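Local coordinates for protein Sodium/sialic acid symporter SiaT (Proteus mirabilis, PDB 5NV9) that uses the sodium gradient across the inner membrane to drive uptake of sialic acid, importing N-acetylneuraminic acid together with sodium ions, at residues D36-R40 and N349-S353. Numbering follows the deposited sequence.
Sequences DDYFR and NSISS
Both segments are alpha-helical: residues 36-40 are the last turn of a short cytoplasmic helix, closed by Arg40 N to Asp36 O at 2.8 Å, and residues 349-353 are one turn of the long transmembrane helix 328-361, held by Ser353 N to Asn349 O at 2.8 Å. Their local axes cross at -125° and approach to 10.3 Å, with Phe39 and Ser353 in register, CA to CA 6.1 Å. Phe39, chi1 m, is the main bridge. Its CA-CB bond runs sideways, yet the ring reaches the transmembrane turn and takes Ser353 CA over one face, a CH-pi contact 3.6 Å from the centroid and 20° off the normal. Phe39 CE1 lies 3.3 Å from Ser353 N and CD1 3.4 Å from Ser353 CB, while CZ meets Ser352 OG edge-on at 3.3 Å. In this LeuT-fold symporter the same transmembrane helix supplies Ser342, Ser345 and Ser346 to the sodium sites; the contact packs the short cytoplasmic helix 35-40, which follows helix 8-29, against the turn of helix 328-361 that comes after these serines, and the Asn349 side chain is about 7 Å from a bound sodium ion. Asn349, chi1 t, extends ND2 to Tyr38 O in a weak 3.4 Å hydrogen bond, N-H...O angle 166°; its OD1 accepts from Gln259, whose NE2 also bonds Phe39 O. Tyr38, chi1 t, sends its hydroxyl to Trp171 O. Ser352 OG bonds Ala377 O of helix 370-398, whereas Ser353, chi1 p, turns OG back to Ser350 O at 2.7 Å. Arg40 NE forms a salt bridge with Asp36 OD1 at 3.1 Å.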
loop_
_atom_site.group_PDB
_atom_site.type_symbol
_atom_site.label_atom_id
_atom_site.label_comp_id
_atom_site.label_asym_id
_atom_site.label_seq_id
_atom_site.Cartn_x
_atom_site.Cartn_y
_atom_site.Cartn_z
ATOM N N ASP A 36 2.862 22.749 5.858
ATOM C CA ASP A 36 2.731 22.727 4.417
ATOM C C ASP A 36 3.955 22.065 3.834
ATOM O O ASP A 36 3.807 21.225 2.967
ATOM C CB ASP A 36 2.603 24.123 3.822
ATOM C CG ASP A 36 2.430 24.073 2.314
ATOM O OD1 ASP A 36 1.359 23.685 1.824
ATOM O OD2 ASP A 36 3.381 24.355 1.586
ATOM N N ASP A 37 5.148 22.461 4.299
ATOM C CA ASP A 37 6.367 21.759 3.926
ATOM C C ASP A 37 6.271 20.277 4.236
ATOM O O ASP A 37 6.479 19.468 3.363
ATOM C CB ASP A 37 7.614 22.335 4.598
ATOM C CG ASP A 37 7.855 23.797 4.202
ATOM O OD1 ASP A 37 7.802 24.164 2.964
ATOM O OD2 ASP A 37 8.037 24.568 5.161
ATOM N N TYR A 38 5.909 19.949 5.458
ATOM C CA TYR A 38 6.041 18.591 5.943
ATOM C C TYR A 38 5.058 17.597 5.295
ATOM O O TYR A 38 5.397 16.429 5.155
ATOM C CB TYR A 38 5.869 18.608 7.449
ATOM C CG TYR A 38 6.516 17.493 8.208
ATOM C CD1 TYR A 38 7.886 17.525 8.514
ATOM C CD2 TYR A 38 5.768 16.428 8.685
ATOM C CE1 TYR A 38 8.477 16.518 9.255
ATOM C CE2 TYR A 38 6.351 15.435 9.439
ATOM C CZ TYR A 38 7.711 15.468 9.690
ATOM O OH TYR A 38 8.272 14.486 10.466
ATOM N N PHE A 39 3.852 18.066 4.950
ATOM C CA PHE A 39 2.796 17.216 4.403
ATOM C C PHE A 39 2.514 17.461 2.916
ATOM O O PHE A 39 2.045 16.553 2.237
ATOM C CB PHE A 39 1.497 17.363 5.212
ATOM C CG PHE A 39 1.607 16.954 6.681
ATOM C CD1 PHE A 39 2.061 15.718 7.031
ATOM C CD2 PHE A 39 1.260 17.842 7.684
ATOM C CE1 PHE A 39 2.149 15.344 8.340
ATOM C CE2 PHE A 39 1.339 17.491 9.019
ATOM C CZ PHE A 39 1.762 16.222 9.356
ATOM N N ARG A 40 2.745 18.694 2.434
ATOM C CA ARG A 40 2.423 19.068 1.055
ATOM C C ARG A 40 3.697 19.298 0.234
ATOM O O ARG A 40 3.637 19.376 -0.987
ATOM C CB ARG A 40 1.482 20.271 1.003
ATOM C CG ARG A 40 0.139 19.991 1.718
ATOM C CD ARG A 40 -0.893 21.174 1.759
ATOM N NE ARG A 40 -0.820 21.947 0.536
ATOM C CZ ARG A 40 -1.616 21.852 -0.515
ATOM N NH1 ARG A 40 -2.682 21.085 -0.530
ATOM N NH2 ARG A 40 -1.359 22.615 -1.547
ATOM N N ASN A 349 3.889 9.100 7.603
ATOM C CA ASN A 349 3.612 10.472 7.239
ATOM C C ASN A 349 2.113 10.768 7.005
ATOM O O ASN A 349 1.615 11.820 7.427
ATOM C CB ASN A 349 4.420 10.900 6.041
ATOM C CG ASN A 349 4.213 12.370 5.706
ATOM O OD1 ASN A 349 3.337 12.677 4.928
ATOM N ND2 ASN A 349 5.073 13.258 6.204
ATOM N N SER A 350 1.404 9.848 6.353
ATOM C CA SER A 350 -0.030 10.049 6.094
ATOM C C SER A 350 -0.806 9.991 7.318
ATOM O O SER A 350 -1.817 10.689 7.428
ATOM C CB SER A 350 -0.548 9.057 5.083
ATOM O OG SER A 350 0.086 9.340 3.844
ATOM N N ILE A 351 -0.441 9.071 8.213
ATOM C CA ILE A 351 -1.071 9.005 9.552
ATOM C C ILE A 351 -0.942 10.320 10.249
ATOM O O ILE A 351 -1.940 10.894 10.735
ATOM C CB ILE A 351 -0.535 7.904 10.423
ATOM C CG1 ILE A 351 -1.038 6.567 9.944
ATOM C CG2 ILE A 351 -0.990 8.088 11.880
ATOM C CD1 ILE A 351 -0.178 5.384 10.388
ATOM N N SER A 352 0.260 10.842 10.303
ATOM C CA SER A 352 0.474 12.190 10.885
ATOM C C SER A 352 -0.212 13.300 10.141
ATOM O O SER A 352 -0.669 14.206 10.800
ATOM C CB SER A 352 1.920 12.513 11.038
ATOM O OG SER A 352 2.099 13.789 11.626
ATOM N N SER A 353 -0.344 13.263 8.796
ATOM C CA SER A 353 -1.071 14.312 8.115
ATOM C C SER A 353 -2.609 14.335 8.522
ATOM O O SER A 353 -3.192 15.410 8.712
ATOM C CB SER A 353 -0.934 14.185 6.580
ATOM O OG SER A 353 -1.729 13.079 6.081
#